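Local coordinates for protein exocyst complex component EXO70 (PDB 2B1E) that serves as a subunit of the exocyst, tethering secretory vesicles to sites of exocytosis and taking part in assembly of that complex, at residues A[81-86]-A[131-136]; A[295-300]-A[310-315]; A[473-478]-A[535-540]. One frame throughout, in Å; residues are numbered along the deposited sequence.

Contact 1 (A[81-86]-A[131-136]); sequences RSEAQL and HGNSEG
The carboxylates of Glu83 and Glu135 meet with their planes 88° apart, nearly perpendicular, and bring one oxygen of each together: Glu83 OE2 lies 3.8 Å from Glu135 OE2. Phe130 lies against both side chains. The other flat group, the imidazole of His131, has Gly136 CA over one face, 3.4 Å above its plane and off toward the rim. Glycine suits that spot because a CB would fall only 2.7 Å from His131 ND1.

The two carboxylates would repel each other, and a water that donates to both probably eases this, at 2.8 Å to Glu83 OE2 and 3.2 Å to Glu135 OE2. The remaining oxygens look elsewhere: Glu83 OE1 is hydrogen-bonded to Tyr129 OH, and Glu135 OE1 forms a salt bridge with Arg87. Arg87 probably offsets part of the repulsion, and the donors on Glu83 may help it stay charged. Glutamate, with its long chain, suits both positions. Glu83 sets CG beside its backbone N (chi1 -75°) and runs on extended, while Glu135 does the same from the other segment, and the two outstretched arms bridge the 10.5 Å between Glu83 CA and Glu135 CA.

Asn133 completes the contact more loosely. Its ND2 comes no nearer than 4.4 Å to Glu83 OE1 and instead bonds to the carbonyl O of Tyr129, fastening the amide to the last turn of helix 117-132. Glu135 stands at the N-cap position, just before helix 136-155, but its carboxylate extends away toward helix 66-94, which carries Arg87.

Here the turn joining helices 117-132 and 136-155 lies beside helix 66-94, a polar, water-bridged helix-to-turn contact in the elongated, all-helical fold of Exo70.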
loop_
_atom_site.group_PDB
_atom_site.type_symbol
_atom_site.label_atom_id
_atom_site.label_comp_id
_atom_site.label_asym_id
_atom_site.label_seq_id
_atom_site.Cartn_x
_atom_site.Cartn_y
_atom_site.Cartn_z
ATOM N N ARG A 81 36.926 -9.106 -45.167
ATOM C CA ARG A 81 35.626 -9.302 -45.801
ATOM C C ARG A 81 34.875 -10.473 -45.180
ATOM O O ARG A 81 33.664 -10.396 -44.944
ATOM C CB ARG A 81 35.794 -9.527 -47.306
ATOM C CG ARG A 81 36.440 -8.371 -48.061
ATOM C CD ARG A 81 36.238 -8.519 -49.563
ATOM N NE ARG A 81 37.016 -9.603 -50.177
ATOM C CZ ARG A 81 38.313 -9.514 -50.469
ATOM N NH1 ARG A 81 38.973 -8.394 -50.186
ATOM N NH2 ARG A 81 38.939 -10.514 -51.084
ATOM N N SER A 82 35.597 -11.562 -44.919
ATOM C CA SER A 82 34.999 -12.742 -44.327
ATOM C C SER A 82 34.464 -12.478 -42.918
ATOM O O SER A 82 33.391 -12.969 -42.550
ATOM C CB SER A 82 36.018 -13.884 -44.313
ATOM O OG SER A 82 36.478 -14.147 -45.627
ATOM N N GLU A 83 35.201 -11.700 -42.129
ATOM C CA GLU A 83 34.751 -11.389 -40.781
ATOM C C GLU A 83 33.537 -10.458 -40.824
ATOM O O GLU A 83 32.655 -10.545 -39.974
ATOM C CB GLU A 83 35.908 -10.787 -39.961
ATOM C CG GLU A 83 36.910 -11.868 -39.533
ATOM C CD GLU A 83 38.166 -11.343 -38.832
ATOM O OE1 GLU A 83 38.903 -12.168 -38.261
ATOM O OE2 GLU A 83 38.428 -10.130 -38.856
ATOM N N ALA A 84 33.477 -9.585 -41.827
ATOM C CA ALA A 84 32.341 -8.677 -41.948
ATOM C C ALA A 84 31.092 -9.523 -42.227
ATOM O O ALA A 84 29.999 -9.209 -41.765
ATOM C CB ALA A 84 32.583 -7.669 -43.079
ATOM N N GLN A 85 31.271 -10.608 -42.969
ATOM C CA GLN A 85 30.166 -11.508 -43.288
ATOM C C GLN A 85 29.688 -12.232 -42.029
ATOM O O GLN A 85 28.490 -12.504 -41.867
ATOM C CB GLN A 85 30.612 -12.516 -44.351
ATOM C CG GLN A 85 29.594 -13.599 -44.670
ATOM C CD GLN A 85 28.237 -13.050 -45.067
ATOM O OE1 GLN A 85 28.134 -12.157 -45.918
ATOM N NE2 GLN A 85 27.182 -13.584 -44.457
ATOM N N LEU A 86 30.633 -12.543 -41.142
ATOM C CA LEU A 86 30.316 -13.202 -39.885
ATOM C C LEU A 86 29.444 -12.292 -39.032
ATOM O O LEU A 86 28.542 -12.758 -38.340
ATOM C CB LEU A 86 31.601 -13.563 -39.135
ATOM C CG LEU A 86 32.307 -14.789 -39.722
ATOM C CD1 LEU A 86 33.679 -14.937 -39.091
ATOM C CD2 LEU A 86 31.460 -16.030 -39.478
ATOM N N HIS A 131 35.934 -13.169 -29.798
ATOM C CA HIS A 131 36.619 -12.990 -28.524
ATOM C C HIS A 131 38.011 -13.570 -28.733
ATOM O O HIS A 131 38.985 -13.101 -28.157
ATOM C CB HIS A 131 35.880 -13.720 -27.399
ATOM C CG HIS A 131 34.766 -12.917 -26.803
ATOM N ND1 HIS A 131 34.976 -11.967 -25.825
ATOM C CD2 HIS A 131 33.445 -12.862 -27.104
ATOM C CE1 HIS A 131 33.834 -11.361 -25.552
ATOM N NE2 HIS A 131 32.890 -11.884 -26.315
ATOM N N GLY A 132 38.099 -14.580 -29.593
ATOM C CA GLY A 132 39.382 -15.195 -29.875
ATOM C C GLY A 132 40.289 -14.344 -30.747
ATOM O O GLY A 132 41.514 -14.534 -30.755
ATOM N N ASN A 133 39.703 -13.399 -31.478
ATOM C CA ASN A 133 40.471 -12.527 -32.364
ATOM C C ASN A 133 40.520 -11.063 -31.949
ATOM O O ASN A 133 40.423 -10.165 -32.792
ATOM C CB ASN A 133 39.936 -12.620 -33.793
ATOM C CG ASN A 133 40.446 -13.842 -34.515
ATOM O OD1 ASN A 133 41.646 -13.962 -34.781
ATOM N ND2 ASN A 133 39.540 -14.767 -34.831
ATOM N N SER A 134 40.662 -10.823 -30.652
ATOM C CA SER A 134 40.761 -9.460 -30.134
ATOM C C SER A 134 39.624 -8.538 -30.541
ATOM O O SER A 134 39.834 -7.345 -30.737
ATOM C CB SER A 134 42.086 -8.835 -30.575
ATOM O OG SER A 134 43.176 -9.616 -30.113
ATOM N N GLU A 135 38.424 -9.083 -30.681
ATOM C CA GLU A 135 37.284 -8.257 -31.028
ATOM C C GLU A 135 36.143 -8.545 -30.076
ATOM O O GLU A 135 34.972 -8.375 -30.412
ATOM C CB GLU A 135 36.862 -8.489 -32.483
ATOM C CG GLU A 135 37.746 -7.751 -33.472
ATOM C CD GLU A 135 37.173 -7.730 -34.869
ATOM O OE1 GLU A 135 35.953 -7.484 -35.015
ATOM O OE2 GLU A 135 37.943 -7.949 -35.827
ATOM N N GLY A 136 36.501 -8.978 -28.874
ATOM C CA GLY A 136 35.498 -9.280 -27.873
ATOM C C GLY A 136 34.525 -8.140 -27.592
ATOM O O GLY A 136 33.311 -8.345 -27.622
HETATM O O HOH W 1 37.503 -7.509 -39.002
#

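Contact 2 (A[295-300]-A[310-315]); sequences KKANSI and TEATVD
Lys296, whose CB packs on Ala312, offers its carbonyl O to two donors of one residue: Ser299 OG at 2.8 Å and Ser299 N at 3.2 Å. The hydroxyl arrives at a C=O...donor angle of 134°, tilted somewhat from the carbonyl plane. Serine suits the last turn of a helix because its short side chain can fold back onto a carbonyl three residues earlier and add a second bond there.

Across the contact, Ala312 and Lys296 share most of the packing. The CB of Ala312 sits 3.7 Å from Ala297 CA and 4.0 Å from Lys296 CB, which means that the methyl presses on the backbone of helix 295-299 and not merely on its side chains. The small alanines on both sides are consistent with a closest approach of 8.6 Å between the short helical axes, which run at 159° to one another and thus close to antiparallel.

Asp315 meets the aliphatic part of Lys296 instead of its charge. Turning CG anti to the backbone N (chi1 -174°) brings Asp315 OD2 to 4.1 Å from both Lys296 CG and CE, and the lysine chain, bent at chi2 and chi4, crosses the aspartate at about a right angle. Lys296 NZ remains 5.0 Å from Asp315 OD2, where a weak, longer-range attraction is likely but the charged atoms do not touch, while the same oxygen makes its salt bridge with Arg292. At the start of the second helix Thr310 is the N-cap: its OG1 accepts weak capping bonds from the Ala312 and Thr313 amides.

The pair is therefore a helical hairpin, the end of helix 268-299 returning into helix 311-323. Helix 364-391 meets both arms, at Ala297 and Thr313, and its Lys386 binds the carbonyl of Ile300, while helix 410-429 packs on Thr310 and Thr313.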
loop_
_atom_site.group_PDB
_atom_site.type_symbol
_atom_site.label_atom_id
_atom_site.label_comp_id
_atom_site.label_asym_id
_atom_site.label_seq_id
_atom_site.Cartn_x
_atom_site.Cartn_y
_atom_site.Cartn_z
ATOM N N LYS A 295 -9.841 17.677 9.721
ATOM C CA LYS A 295 -10.315 18.828 8.955
ATOM C C LYS A 295 -11.804 18.727 8.654
ATOM O O LYS A 295 -12.549 19.688 8.834
ATOM C CB LYS A 295 -9.544 18.956 7.637
ATOM C CG LYS A 295 -8.055 19.201 7.807
ATOM C CD LYS A 295 -7.379 19.391 6.458
ATOM C CE LYS A 295 -5.886 19.623 6.609
ATOM N NZ LYS A 295 -5.231 19.784 5.276
ATOM N N LYS A 296 -12.234 17.563 8.180
ATOM C CA LYS A 296 -13.642 17.359 7.867
ATOM C C LYS A 296 -14.512 17.493 9.125
ATOM O O LYS A 296 -15.536 18.168 9.104
ATOM C CB LYS A 296 -13.847 15.980 7.234
ATOM C CG LYS A 296 -13.308 15.851 5.814
ATOM C CD LYS A 296 -14.235 16.535 4.816
ATOM C CE LYS A 296 -13.732 16.391 3.383
ATOM N NZ LYS A 296 -12.410 17.051 3.215
ATOM N N ALA A 297 -14.100 16.859 10.218
ATOM C CA ALA A 297 -14.874 16.922 11.454
ATOM C C ALA A 297 -15.012 18.341 12.000
ATOM O O ALA A 297 -15.963 18.638 12.722
ATOM C CB ALA A 297 -14.253 16.015 12.517
ATOM N N ASN A 298 -14.068 19.216 11.663
ATOM C CA ASN A 298 -14.115 20.596 12.150
ATOM C C ASN A 298 -14.579 21.619 11.109
ATOM O O ASN A 298 -14.727 22.801 11.428
ATOM C CB ASN A 298 -12.745 21.025 12.699
ATOM C CG ASN A 298 -12.340 20.260 13.959
ATOM O OD1 ASN A 298 -11.796 19.157 13.887
ATOM N ND2 ASN A 298 -12.612 20.848 15.123
ATOM N N SER A 299 -14.814 21.174 9.876
ATOM C CA SER A 299 -15.257 22.081 8.816
ATOM C C SER A 299 -16.567 22.789 9.172
ATOM O O SER A 299 -16.597 24.011 9.305
ATOM C CB SER A 299 -15.416 21.327 7.491
ATOM O OG SER A 299 -16.428 20.338 7.568
ATOM N N ILE A 300 -17.646 22.027 9.324
ATOM C CA ILE A 300 -18.942 22.605 9.678
ATOM C C ILE A 300 -18.935 22.936 11.167
ATOM O O ILE A 300 -18.830 22.042 11.997
ATOM C CB ILE A 300 -20.089 21.621 9.380
ATOM C CG1 ILE A 300 -20.050 21.223 7.905
ATOM C CG2 ILE A 300 -21.431 22.251 9.739
ATOM C CD1 ILE A 300 -20.091 22.398 6.955
ATOM N N THR A 310 -22.953 12.836 10.307
ATOM C CA THR A 310 -22.434 13.983 9.567
ATOM C C THR A 310 -21.675 13.525 8.331
ATOM O O THR A 310 -21.320 12.348 8.200
ATOM C CB THR A 310 -21.451 14.828 10.400
ATOM O OG1 THR A 310 -20.254 14.073 10.614
ATOM C CG2 THR A 310 -22.062 15.212 11.745
ATOM N N GLU A 311 -21.406 14.466 7.434
ATOM C CA GLU A 311 -20.674 14.152 6.221
ATOM C C GLU A 311 -19.238 13.779 6.558
ATOM O O GLU A 311 -18.600 13.033 5.823
ATOM C CB GLU A 311 -20.728 15.340 5.257
ATOM C CG GLU A 311 -22.165 15.714 4.874
ATOM C CD GLU A 311 -22.248 16.800 3.811
ATOM O OE1 GLU A 311 -21.763 17.929 4.063
ATOM O OE2 GLU A 311 -22.806 16.520 2.723
ATOM N N ALA A 312 -18.726 14.290 7.676
ATOM C CA ALA A 312 -17.364 13.969 8.089
ATOM C C ALA A 312 -17.307 12.461 8.291
ATOM O O ALA A 312 -16.394 11.790 7.824
ATOM C CB ALA A 312 -17.009 14.689 9.396
ATOM N N THR A 313 -18.312 11.935 8.974
ATOM C CA THR A 313 -18.390 10.508 9.252
ATOM C C THR A 313 -18.574 9.714 7.961
ATOM O O THR A 313 -17.854 8.747 7.715
ATOM C CB THR A 313 -19.544 10.222 10.241
ATOM O OG1 THR A 313 -19.253 10.872 11.487
ATOM C CG2 THR A 313 -19.708 8.728 10.482
ATOM N N VAL A 314 -19.529 10.131 7.134
ATOM C CA VAL A 314 -19.772 9.452 5.868
ATOM C C VAL A 314 -18.465 9.386 5.079
ATOM O O VAL A 314 -18.066 8.322 4.622
ATOM C CB VAL A 314 -20.835 10.191 5.014
ATOM C CG1 VAL A 314 -21.075 9.435 3.712
ATOM C CG2 VAL A 314 -22.138 10.312 5.789
ATOM N N ASP A 315 -17.792 10.524 4.941
ATOM C CA ASP A 315 -16.535 10.586 4.200
ATOM C C ASP A 315 -15.444 9.718 4.812
ATOM O O ASP A 315 -14.763 8.970 4.108
ATOM C CB ASP A 315 -16.031 12.030 4.129
ATOM C CG ASP A 315 -14.794 12.177 3.251
ATOM O OD1 ASP A 315 -14.941 12.162 2.009
ATOM O OD2 ASP A 315 -13.675 12.301 3.801
#

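Contact 3 (A[473-478]-A[535-540]); sequences IDSSGK and SRYKDS
Asp474 swings CG anti to its own nitrogen (chi1 174°), and Tyr537 holds CG anti to its carbonyl carbon (chi1 -62°); together these settings send the carboxylate and the phenol toward each other. The meeting point lies in a helical bundle of the C-terminal part of the Exo70 rod, where the loop from helix 440-473 to helix 483-504 passes the end of helix 512-537.

Tyr537 OH donates to Asp474 OD1 at 3.2 Å, reaching the anti side of that oxygen, 29° out of the carboxylate plane. The aspartate oxygen stands at the ring edge, near the ring plane, as expected for a bond made through the hydroxyl. Ser475 OG is 3.8 Å from Tyr537 OH, but its own hydrogen bond goes to Val471 O.

Tyrosine suits the place because its ring is buried among Val471, Ile486 and Phe490 while its hydroxyl reaches the polar loop; Arg536 CG lies over one ring face, 4.1 Å above the plane. A phenylalanine here would probably leave Asp474 OD1 without its hydroxyl donor and the loop less firmly tied.

Just past the ring, Tyr537 O is gripped from the same face of its plane by Ser540 OG at 2.9 Å and Ser540 N at 3.0 Å.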
loop_
_atom_site.group_PDB
_atom_site.type_symbol
_atom_site.label_atom_id
_atom_site.label_comp_id
_atom_site.label_asym_id
_atom_site.label_seq_id
_atom_site.Cartn_x
_atom_site.Cartn_y
_atom_site.Cartn_z
ATOM N N ILE A 473 -27.282 13.775 54.388
ATOM C CA ILE A 473 -27.243 15.024 55.148
ATOM C C ILE A 473 -28.354 15.102 56.202
ATOM O O ILE A 473 -28.225 15.791 57.216
ATOM C CB ILE A 473 -27.353 16.245 54.191
ATOM C CG1 ILE A 473 -26.949 17.526 54.924
ATOM C CG2 ILE A 473 -28.773 16.375 53.653
ATOM C CD1 ILE A 473 -25.459 17.697 55.047
ATOM N N ASP A 474 -29.435 14.374 55.963
ATOM C CA ASP A 474 -30.576 14.370 56.864
ATOM C C ASP A 474 -30.679 13.103 57.719
ATOM O O ASP A 474 -31.703 12.856 58.349
ATOM C CB ASP A 474 -31.852 14.580 56.027
ATOM C CG ASP A 474 -33.130 14.458 56.842
ATOM O OD1 ASP A 474 -33.667 13.331 56.945
ATOM O OD2 ASP A 474 -33.593 15.491 57.377
ATOM N N SER A 475 -29.611 12.315 57.785
ATOM C CA SER A 475 -29.680 11.088 58.574
ATOM C C SER A 475 -28.531 10.845 59.557
ATOM O O SER A 475 -27.879 9.801 59.510
ATOM C CB SER A 475 -29.813 9.884 57.629
ATOM O OG SER A 475 -30.975 9.993 56.821
ATOM N N SER A 476 -28.293 11.792 60.460
ATOM C CA SER A 476 -27.222 11.638 61.443
ATOM C C SER A 476 -27.705 11.540 62.891
ATOM O O SER A 476 -26.952 11.122 63.775
ATOM C CB SER A 476 -26.217 12.782 61.316
ATOM O OG SER A 476 -25.484 12.678 60.105
ATOM N N GLY A 477 -28.952 11.934 63.134
ATOM C CA GLY A 477 -29.508 11.870 64.476
ATOM C C GLY A 477 -30.735 10.983 64.466
ATOM O O GLY A 477 -30.744 9.963 63.784
ATOM N N LYS A 478 -31.771 11.353 65.214
ATOM C CA LYS A 478 -33.000 10.562 65.230
ATOM C C LYS A 478 -33.668 10.598 63.853
ATOM O O LYS A 478 -33.431 11.519 63.072
ATOM C CB LYS A 478 -33.988 11.106 66.263
ATOM C CG LYS A 478 -33.593 10.916 67.715
ATOM C CD LYS A 478 -34.734 11.366 68.612
ATOM C CE LYS A 478 -34.373 11.297 70.079
ATOM N NZ LYS A 478 -35.466 11.893 70.902
ATOM N N SER A 535 -39.009 3.787 50.455
ATOM C CA SER A 535 -39.233 2.923 51.608
ATOM C C SER A 535 -38.791 3.590 52.912
ATOM O O SER A 535 -39.405 3.412 53.957
ATOM C CB SER A 535 -38.478 1.610 51.422
ATOM O OG SER A 535 -38.659 0.759 52.541
ATOM N N ARG A 536 -37.729 4.376 52.835
ATOM C CA ARG A 536 -37.198 5.050 54.009
ATOM C C ARG A 536 -38.127 6.150 54.535
ATOM O O ARG A 536 -38.223 6.372 55.751
ATOM C CB ARG A 536 -35.822 5.643 53.673
ATOM C CG ARG A 536 -35.099 6.304 54.848
ATOM C CD ARG A 536 -33.771 6.962 54.429
ATOM N NE ARG A 536 -32.698 6.005 54.148
ATOM C CZ ARG A 536 -32.372 5.556 52.938
ATOM N NH1 ARG A 536 -33.031 5.971 51.858
ATOM N NH2 ARG A 536 -31.376 4.687 52.804
ATOM N N TYR A 537 -38.837 6.817 53.631
ATOM C CA TYR A 537 -39.696 7.925 54.036
ATOM C C TYR A 537 -41.203 7.843 53.803
ATOM O O TYR A 537 -41.932 8.737 54.230
ATOM C CB TYR A 537 -39.210 9.204 53.367
ATOM C CG TYR A 537 -37.814 9.625 53.744
ATOM C CD1 TYR A 537 -36.773 9.574 52.816
ATOM C CD2 TYR A 537 -37.545 10.137 55.015
ATOM C CE1 TYR A 537 -35.494 10.038 53.144
ATOM C CE2 TYR A 537 -36.286 10.592 55.348
ATOM C CZ TYR A 537 -35.265 10.549 54.417
ATOM O OH TYR A 537 -34.025 11.044 54.765
ATOM N N LYS A 538 -41.676 6.804 53.130
ATOM C CA LYS A 538 -43.099 6.712 52.833
ATOM C C LYS A 538 -43.990 6.803 54.069
ATOM O O LYS A 538 -45.046 7.443 54.042
ATOM C CB LYS A 538 -43.404 5.411 52.076
ATOM C CG LYS A 538 -43.143 4.155 52.880
ATOM C CD LYS A 538 -43.572 2.907 52.122
ATOM C CE LYS A 538 -45.096 2.799 52.038
ATOM N NZ LYS A 538 -45.705 2.485 53.367
ATOM N N ASP A 539 -43.568 6.188 55.162
ATOM C CA ASP A 539 -44.399 6.208 56.355
ATOM C C ASP A 539 -44.311 7.474 57.191
ATOM O O ASP A 539 -44.703 7.476 58.358
ATOM C CB ASP A 539 -44.117 4.974 57.216
ATOM C CG ASP A 539 -44.612 3.699 56.565
ATOM O OD1 ASP A 539 -45.700 3.747 55.955
ATOM O OD2 ASP A 539 -43.929 2.657 56.669
ATOM N N SER A 540 -43.797 8.551 56.599
ATOM C CA SER A 540 -43.718 9.823 57.305
ATOM C C SER A 540 -45.101 10.471 57.220
ATOM O O SER A 540 -45.406 11.395 57.965
ATOM C CB SER A 540 -42.684 10.751 56.656
ATOM O OG SER A 540 -41.386 10.182 56.672
#

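Overall arrangement
The three contacts follow one another along the chain without interleaving, and they share no helix. Contact 1 belongs to the N-terminal part, contact 2 lies between the other two, about 25 Å from the chain's centre to its own centre, and contact 3 sits in the far, C-terminal region; contacts 2 and 3 both belong to the C-terminal part of Exo70. Centre to centre, contacts 1 and 2 are about 74 Å apart, contacts 2 and 3 about 53 Å, and contacts 1 and 3 about 119 Å, with contact 1 on the opposite side of the chain's centre from the other two. Such spacing reflects an elongated, strand-free protein built from successive helical packings, a shape consistent with a subunit of a tethering complex.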